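Local coordinates for chitin oligosaccharide binding protein NagB2 (Paenibacillus sp. FPU-7, PDB 7EHU) that binds the chitin oligosaccharides N,N'-diacetylchitobiose and N,N',N''-triacetylchitotriose and probably hands them on to an ABC transporter for uptake, at residues A[169-172]-A[173-176]; A[238-241]-A[242-246]; A[282-285]-A[286-289]; A[421-424]-A[425-429]. One frame throughout, in Å; residues are numbered along the deposited sequence.

Interaction 1: A[169-172]-A[173-176]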
# COMPACT_ATOMS: atom_id res chain seq x y z
N THR A 169 -13.79 18.39 5.86
CA THR A 169 -14.38 17.84 7.07
C THR A 169 -15.36 16.74 6.70
O THR A 169 -15.81 16.64 5.55
CB THR A 169 -15.15 18.90 7.85
OG1 THR A 169 -16.31 19.24 7.08
CG2 THR A 169 -14.28 20.14 8.14
N TRP A 170 -15.69 15.90 7.68
CA TRP A 170 -16.62 14.81 7.46
C TRP A 170 -17.97 15.33 7.00
O TRP A 170 -18.60 14.74 6.12
CB TRP A 170 -16.75 13.96 8.73
CG TRP A 170 -17.67 12.78 8.55
CD1 TRP A 170 -18.97 12.67 8.97
CD2 TRP A 170 -17.37 11.56 7.86
NE1 TRP A 170 -19.49 11.46 8.58
CE2 TRP A 170 -18.53 10.76 7.90
CE3 TRP A 170 -16.23 11.08 7.20
CZ2 TRP A 170 -18.57 9.49 7.33
CZ3 TRP A 170 -16.28 9.81 6.64
CH2 TRP A 170 -17.45 9.04 6.70
N ASP A 171 -18.42 16.45 7.57
CA ASP A 171 -19.72 16.99 7.17
C ASP A 171 -19.70 17.47 5.72
O ASP A 171 -20.68 17.26 4.99
CB ASP A 171 -20.14 18.10 8.14
CG ASP A 171 -20.67 17.54 9.47
OD1 ASP A 171 -20.82 18.32 10.44
OD2 ASP A 171 -20.92 16.31 9.56
N GLU A 172 -18.60 18.08 5.28
CA GLU A 172 -18.50 18.47 3.87
C GLU A 172 -18.44 17.23 2.98
O GLU A 172 -18.98 17.22 1.87
CB GLU A 172 -17.27 19.34 3.65
CG GLU A 172 -17.32 20.72 4.31
CD GLU A 172 -16.03 21.54 4.14
OE1 GLU A 172 -14.97 20.99 3.78
OE2 GLU A 172 -16.07 22.76 4.38
N PHE A 173 -17.78 16.18 3.46
CA PHE A 173 -17.66 14.93 2.71
C PHE A 173 -19.03 14.28 2.54
O PHE A 173 -19.41 13.89 1.42
CB PHE A 173 -16.69 14.01 3.48
CG PHE A 173 -16.42 12.67 2.83
CD1 PHE A 173 -15.70 12.57 1.64
CD2 PHE A 173 -16.83 11.51 3.45
CE1 PHE A 173 -15.44 11.32 1.08
CE2 PHE A 173 -16.57 10.28 2.89
CZ PHE A 173 -15.89 10.18 1.71
N THR A 174 -19.80 14.17 3.62
CA THR A 174 -21.13 13.59 3.49
C THR A 174 -22.02 14.46 2.60
O THR A 174 -22.84 13.92 1.84
CB THR A 174 -21.78 13.32 4.86
OG1 THR A 174 -21.92 14.53 5.60
CG2 THR A 174 -20.95 12.36 5.70
N LYS A 175 -21.85 15.78 2.65
CA LYS A 175 -22.64 16.63 1.77
C LYS A 175 -22.30 16.33 0.31
O LYS A 175 -23.18 16.28 -0.56
CB LYS A 175 -22.47 18.12 2.10
CG LYS A 175 -23.34 18.89 1.14
CD LYS A 175 -24.81 18.64 1.58
CE LYS A 175 -25.83 19.12 0.60
NZ LYS A 175 -25.57 18.04 -0.45
N ALA A 176 -21.02 16.12 0.01
CA ALA A 176 -20.63 15.79 -1.35
C ALA A 176 -21.19 14.44 -1.79
O ALA A 176 -21.68 14.29 -2.92
CB ALA A 176 -19.11 15.75 -1.43
O HOH W 1 -22.21 14.20 8.27
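Thr169 meets Phe173 through its backbone, with Phe173 N donating to Thr169 O over 2.9 Å as helix 170-182 begins. Thr169 is also the N-cap: its OG1 accepts from Glu172 N at 3.1 Å, along a nearly straight N-H (164°). Trp170 brings most of the side-chain contact. Because CG stands anti to the backbone N (chi1 -178°), the indole is carried toward the next turn, where Thr174 places its methyl over one face. The result is a CH-pi contact, Thr174 CG2 lying 3.7 Å from the centroid of the Trp170 five-membered ring. The six-membered ring turns to Phe173 instead, Trp170 CZ3 coming 3.7 Å from Phe173 CD2 with the ring planes inclined at 43°. Arg238, from helix 230-244, adds a cation-pi contact to the same indole. Asp171 works through water: OD2 accepts from a water 2.8 Å away that also lies 2.7 Å from Thr174 OG1. Its carbonyl meanwhile receives the amide of Lys175. Glu172 sends its carboxylate back past the cap, where OE1 accepts from Lys168 N, while Glu172 O accepts from Ala176 N. The Thr169 hydroxyl thus serves the Glu172 amide in the first turn, the carboxylates of Asp171 and Glu172 are likely to suit the positive end of the helix dipole, and the Trp170 indole meets a methyl and a cation over its pi system and Phe173 obliquely.

Interaction 2: A[238-241]-A[242-246]; sequences RLKD and LKDKG
Asp241 and Lys245 form the tightest side-chain pair here, a salt bridge in which Lys245 NZ donates to Asp241 OD2 over 2.7 Å. The oxygen offers its syn lone pair, and the lysine reaches it by bending at chi2 and chi4, curling back along the helix surface. Asp241 for its part holds CG anti to the backbone N (chi1 -162°), which carries the carboxylate toward the following turn. Lys240 and Asp244 form a looser pair: the ammonium is a long 3.8 Å from its mate, measured between Lys240 NZ and Asp244 OD1, and the methylene CE comes nearer to that oxygen. A water fills in, accepting from Lys240 NZ at 2.7 Å and donating to Asp244 OD1 at 2.6 Å. Both are i to i+4 pairs at the C-terminal end of helix 230-244, which closes in a Schellman motif. Gly246 takes a positive phi of 78° and its N donates to Lys243 O, a conformation in which a side chain would press on the carbonyl of Lys245. A second water donates to Asp241 OD1 and Asp244 OD2, like-charged oxygens 4.6 Å apart, and probably eases their repulsion. An asparagine in place of Asp241 would probably leave the Lys245 ammonium without its counter-charge and hold it less firmly. Farther out, Lys240 NZ donates to Leu407 O, Leu239 packs against helices 197-212 and 394-408, and Arg238 pairs with Asp234.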
# COMPACT_ATOMS: atom_id res chain seq x y z
N ARG A 238 -19.40 3.70 10.38
CA ARG A 238 -19.40 4.62 9.25
C ARG A 238 -19.13 3.90 7.93
O ARG A 238 -19.73 4.25 6.90
CB ARG A 238 -18.38 5.74 9.50
CG ARG A 238 -18.78 6.72 10.61
CD ARG A 238 -17.61 7.59 11.01
NE ARG A 238 -17.82 8.29 12.27
CZ ARG A 238 -18.16 9.56 12.41
NH1 ARG A 238 -18.31 10.36 11.37
NH2 ARG A 238 -18.28 10.03 13.64
N LEU A 239 -18.21 2.93 7.92
CA LEU A 239 -17.96 2.17 6.70
C LEU A 239 -19.24 1.50 6.22
O LEU A 239 -19.60 1.57 5.04
CB LEU A 239 -16.90 1.11 6.95
CG LEU A 239 -16.49 0.22 5.77
CD1 LEU A 239 -15.86 1.00 4.63
CD2 LEU A 239 -15.56 -0.87 6.26
N LYS A 240 -19.94 0.84 7.14
CA LYS A 240 -21.21 0.22 6.80
C LYS A 240 -22.22 1.25 6.29
O LYS A 240 -22.92 1.00 5.31
CB LYS A 240 -21.73 -0.54 8.03
CG LYS A 240 -23.03 -1.30 7.85
CD LYS A 240 -22.98 -2.27 6.69
CE LYS A 240 -24.27 -3.07 6.57
NZ LYS A 240 -24.20 -4.02 5.43
N ASP A 241 -22.27 2.43 6.92
CA ASP A 241 -23.23 3.44 6.49
C ASP A 241 -22.93 3.92 5.07
O ASP A 241 -23.85 4.20 4.30
CB ASP A 241 -23.28 4.62 7.47
CG ASP A 241 -24.55 5.46 7.30
OD1 ASP A 241 -25.67 4.92 7.52
OD2 ASP A 241 -24.44 6.66 6.94
N LEU A 242 -21.65 4.00 4.69
CA LEU A 242 -21.33 4.40 3.32
C LEU A 242 -21.90 3.40 2.31
O LEU A 242 -22.32 3.79 1.22
CB LEU A 242 -19.82 4.46 3.14
CG LEU A 242 -19.06 5.57 3.86
CD1 LEU A 242 -17.57 5.38 3.67
CD2 LEU A 242 -19.48 6.95 3.38
N LYS A 243 -21.85 2.11 2.63
CA LYS A 243 -22.44 1.11 1.75
C LYS A 243 -23.96 1.17 1.79
O LYS A 243 -24.61 1.12 0.73
CB LYS A 243 -21.93 -0.28 2.17
CG LYS A 243 -22.43 -1.49 1.35
CD LYS A 243 -21.82 -1.56 -0.04
CE LYS A 243 -22.40 -2.74 -0.84
NZ LYS A 243 -23.85 -2.57 -1.18
N ASP A 244 -24.55 1.29 2.99
CA ASP A 244 -26.01 1.33 3.14
C ASP A 244 -26.62 2.46 2.32
O ASP A 244 -27.74 2.33 1.79
CB ASP A 244 -26.40 1.55 4.60
CG ASP A 244 -26.19 0.32 5.46
OD1 ASP A 244 -26.12 -0.79 4.90
OD2 ASP A 244 -26.10 0.46 6.71
N LYS A 245 -25.94 3.60 2.26
CA LYS A 245 -26.42 4.77 1.56
C LYS A 245 -26.23 4.68 0.04
O LYS A 245 -26.69 5.57 -0.68
CB LYS A 245 -25.68 6.02 2.09
CG LYS A 245 -26.03 6.43 3.53
CD LYS A 245 -27.01 7.60 3.58
CE LYS A 245 -27.46 7.92 5.02
NZ LYS A 245 -26.35 8.34 5.91
N GLY A 246 -25.54 3.65 -0.46
CA GLY A 246 -25.20 3.61 -1.87
C GLY A 246 -24.02 4.49 -2.25
O GLY A 246 -23.82 4.77 -3.44
O HOH W 2 -24.51 -2.26 3.45
O HOH W 3 -25.82 2.50 8.58

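Interaction 3: A[282-285]-A[286-289]; sequences ILDK and DKST
Ser288 reaches back to the end of helix 279-283, touching Ile282 and Asp284 with a side chain of two heavy atoms. Its CB lies 3.1 Å from Ile282 O and also rests near Asp284 O. OG, anti to the backbone N (chi1 177°), then donates to Ile282 O at 2.7 Å, approaching from above the carbonyl plane. The same hydroxyl oxygen accepts from Val290 N, so it is used in both directions, which probably limits its rotation; a weak hydrogen bond links it to Tyr265 O as well. The backbone from Asp284 to Ser288 closes an alpha-turn: Asp284 O receives Ser288 N at 2.9 Å in the carbonyl plane and, from above that plane, Lys287 N at 3.3 Å. The carboxylate of Asp284 folds over the same turn, and its OD2 takes a weak second bond from Lys287 N (2.9 Å, N-H angle 120°). Lys287 CB and CG lie alongside that oxygen, while its ammonium goes elsewhere, donating to Tyr265 OH. The turn thus links helix 279-283 to strand 294-297: Tyr265 of helix 257-265 meets it through both hydroxyl and carbonyl, and Ile282 and Leu283 pack on Leu370 of helix 369-379.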
# COMPACT_ATOMS: atom_id res chain seq x y z
N ILE A 282 -4.27 6.24 -13.24
CA ILE A 282 -5.21 7.36 -13.30
C ILE A 282 -4.78 8.42 -14.30
O ILE A 282 -5.62 9.17 -14.80
CB ILE A 282 -5.40 7.88 -11.86
CG1 ILE A 282 -6.16 6.80 -11.06
CG2 ILE A 282 -6.12 9.19 -11.82
CD1 ILE A 282 -6.10 6.95 -9.59
N LEU A 283 -3.50 8.45 -14.66
CA LEU A 283 -3.00 9.40 -15.65
C LEU A 283 -2.79 8.77 -17.02
O LEU A 283 -2.44 9.49 -17.95
CB LEU A 283 -1.70 10.04 -15.15
CG LEU A 283 -1.84 10.87 -13.87
CD1 LEU A 283 -0.51 11.49 -13.52
CD2 LEU A 283 -2.91 11.95 -14.00
N ASP A 284 -3.02 7.48 -17.17
CA ASP A 284 -2.69 6.77 -18.40
C ASP A 284 -3.43 7.37 -19.58
O ASP A 284 -4.66 7.36 -19.62
CB ASP A 284 -3.12 5.32 -18.22
CG ASP A 284 -2.70 4.45 -19.37
OD1 ASP A 284 -1.60 3.86 -19.26
OD2 ASP A 284 -3.43 4.37 -20.39
N LYS A 285 -2.69 7.83 -20.59
CA LYS A 285 -3.35 8.51 -21.71
C LYS A 285 -4.22 7.57 -22.53
O LYS A 285 -5.22 8.02 -23.09
CB LYS A 285 -2.31 9.23 -22.56
CG LYS A 285 -1.62 10.36 -21.76
CD LYS A 285 -1.05 11.53 -22.60
CE LYS A 285 -0.75 12.78 -21.78
NZ LYS A 285 -1.92 13.26 -21.05
N ASP A 286 -3.88 6.28 -22.59
CA ASP A 286 -4.66 5.35 -23.40
C ASP A 286 -5.98 4.97 -22.76
O ASP A 286 -6.94 4.65 -23.49
CB ASP A 286 -3.87 4.06 -23.66
CG ASP A 286 -2.69 4.26 -24.58
OD1 ASP A 286 -2.69 5.20 -25.40
OD2 ASP A 286 -1.73 3.46 -24.48
N LYS A 287 -6.06 5.00 -21.44
CA LYS A 287 -7.18 4.37 -20.74
C LYS A 287 -7.93 5.28 -19.78
O LYS A 287 -9.11 5.00 -19.50
CB LYS A 287 -6.68 3.16 -19.94
CG LYS A 287 -6.15 2.05 -20.81
CD LYS A 287 -5.37 1.02 -20.01
CE LYS A 287 -6.22 0.28 -19.00
NZ LYS A 287 -5.42 -0.07 -17.79
N SER A 288 -7.30 6.32 -19.23
CA SER A 288 -7.96 7.17 -18.24
C SER A 288 -8.63 8.37 -18.90
O SER A 288 -7.96 9.29 -19.40
CB SER A 288 -6.97 7.68 -17.20
OG SER A 288 -7.68 8.55 -16.35
N THR A 289 -9.96 8.40 -18.85
CA THR A 289 -10.69 9.55 -19.34
C THR A 289 -10.70 10.70 -18.34
O THR A 289 -11.18 11.78 -18.69
CB THR A 289 -12.14 9.18 -19.68
OG1 THR A 289 -12.75 8.60 -18.52
CG2 THR A 289 -12.21 8.20 -20.86

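Interaction 4: A[421-424]-A[425-429]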
# COMPACT_ATOMS: atom_id res chain seq x y z
N MET A 421 -12.96 -9.67 15.52
CA MET A 421 -11.60 -9.17 15.41
C MET A 421 -10.87 -9.25 16.73
O MET A 421 -9.70 -9.63 16.78
CB MET A 421 -11.61 -7.75 14.88
CG MET A 421 -11.91 -7.60 13.41
SD MET A 421 -10.92 -8.68 12.33
CE MET A 421 -9.31 -8.28 12.76
N GLN A 422 -11.54 -8.90 17.83
CA GLN A 422 -10.83 -8.96 19.10
C GLN A 422 -10.57 -10.41 19.52
O GLN A 422 -9.54 -10.69 20.15
CB GLN A 422 -11.59 -8.21 20.20
CG GLN A 422 -10.75 -7.97 21.46
CD GLN A 422 -9.44 -7.26 21.16
OE1 GLN A 422 -9.39 -6.37 20.33
NE2 GLN A 422 -8.37 -7.67 21.84
N LYS A 423 -11.45 -11.34 19.15
CA LYS A 423 -11.20 -12.75 19.43
C LYS A 423 -9.93 -13.21 18.74
O LYS A 423 -9.06 -13.83 19.36
CB LYS A 423 -12.41 -13.58 18.99
CG LYS A 423 -12.32 -15.06 19.35
CD LYS A 423 -13.58 -15.82 18.91
CE LYS A 423 -13.29 -17.31 18.62
NZ LYS A 423 -12.01 -17.78 19.23
N VAL A 424 -9.78 -12.90 17.44
CA VAL A 424 -8.56 -13.30 16.73
C VAL A 424 -7.35 -12.54 17.25
O VAL A 424 -6.25 -13.11 17.34
CB VAL A 424 -8.69 -13.24 15.19
CG1 VAL A 424 -9.83 -14.14 14.71
CG2 VAL A 424 -8.85 -11.81 14.67
N GLN A 425 -7.53 -11.27 17.63
CA GLN A 425 -6.41 -10.49 18.15
C GLN A 425 -5.90 -11.06 19.46
O GLN A 425 -4.68 -11.15 19.69
CB GLN A 425 -6.86 -9.05 18.38
CG GLN A 425 -5.75 -8.09 18.76
CD GLN A 425 -4.76 -7.94 17.63
OE1 GLN A 425 -5.07 -7.31 16.62
NE2 GLN A 425 -3.58 -8.50 17.78
N ASP A 426 -6.82 -11.44 20.35
CA ASP A 426 -6.44 -12.07 21.61
C ASP A 426 -5.69 -13.37 21.37
O ASP A 426 -4.69 -13.64 22.05
CB ASP A 426 -7.69 -12.35 22.45
CG ASP A 426 -8.29 -11.11 23.08
OD1 ASP A 426 -7.57 -10.10 23.23
OD2 ASP A 426 -9.47 -11.16 23.48
N GLU A 427 -6.17 -14.18 20.43
CA GLU A 427 -5.50 -15.43 20.08
C GLU A 427 -4.10 -15.17 19.56
O GLU A 427 -3.14 -15.84 19.96
CB GLU A 427 -6.34 -16.22 19.07
CG GLU A 427 -7.58 -16.85 19.70
CD GLU A 427 -8.71 -17.18 18.73
OE1 GLU A 427 -8.68 -16.76 17.55
OE2 GLU A 427 -9.66 -17.86 19.19
N ALA A 428 -3.95 -14.17 18.70
CA ALA A 428 -2.65 -13.87 18.12
C ALA A 428 -1.70 -13.32 19.17
O ALA A 428 -0.49 -13.60 19.13
CB ALA A 428 -2.80 -12.87 16.97
N ASN A 429 -2.21 -12.53 20.12
CA ASN A 429 -1.36 -11.95 21.15
C ASN A 429 -0.88 -13.01 22.12
O ASN A 429 0.23 -12.90 22.66
CB ASN A 429 -2.11 -10.85 21.90
CG ASN A 429 -2.32 -9.61 21.04
OD1 ASN A 429 -1.75 -9.47 19.94
ND2 ASN A 429 -3.14 -8.68 21.54
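Met421 to Val424 accept in turn from the amides of Gln425 to Ala428, regular i to i+4 bonds of helix 414-430 such as Gln425 N to Met421 O at 2.8 Å. Along one flank Gln422 reaches the next turn, bent at chi2 (55°) so that its amide comes over Asp426. There Gln422 NE2 donates to Asp426 OD1 over 2.9 Å, arriving from above the carboxylate plane, with the two flat groups turned 69° apart. The other end of the same amide accepts from Trp227 N. A leucine in place of Gln422 would probably leave Trp227 N without this acceptor and Asp426 OD1 without its amide donor. One turn on, Gln425 NE2 donates to Asn429 OD1 at 3.0 Å and also to Gln393 OE1, while Gln425 OE1 accepts from Trp227 NE1. Lys423 and Glu427, one turn apart, are oppositely charged, but the contact of their ends is modelled too close to be relied on. Met421 packs on Val396, Thr399 and Leu400 of helix 394-408. Gln422 and Gln425 each both give and accept, so neutral amides join this C-terminal helix to both the backbone and the indole of Trp227.

In the fold
The four contacts follow one another along the chain, three on helices 170-182, 230-244 and 414-430, and interaction 3 in the turn after helix 279-283. Interactions 1 and 2 are neighbours, their centres 14 Å apart, and touch where Trp170 meets Arg238. Interaction 4 lies farther along, its nearest atoms about 10 Å from those of interaction 2, and both border helix 394-408. Interaction 3 stands apart, its centre 42 Å from that of interaction 4, on the opposite side of the chain's centre. Solute-binding proteins of this family generally close two lobes round their ligand; here the contacts lie toward the periphery, each shaping a helix or turn locally, though the Ile282 side chain is about 8 Å from a bound N-acetylglucosamine.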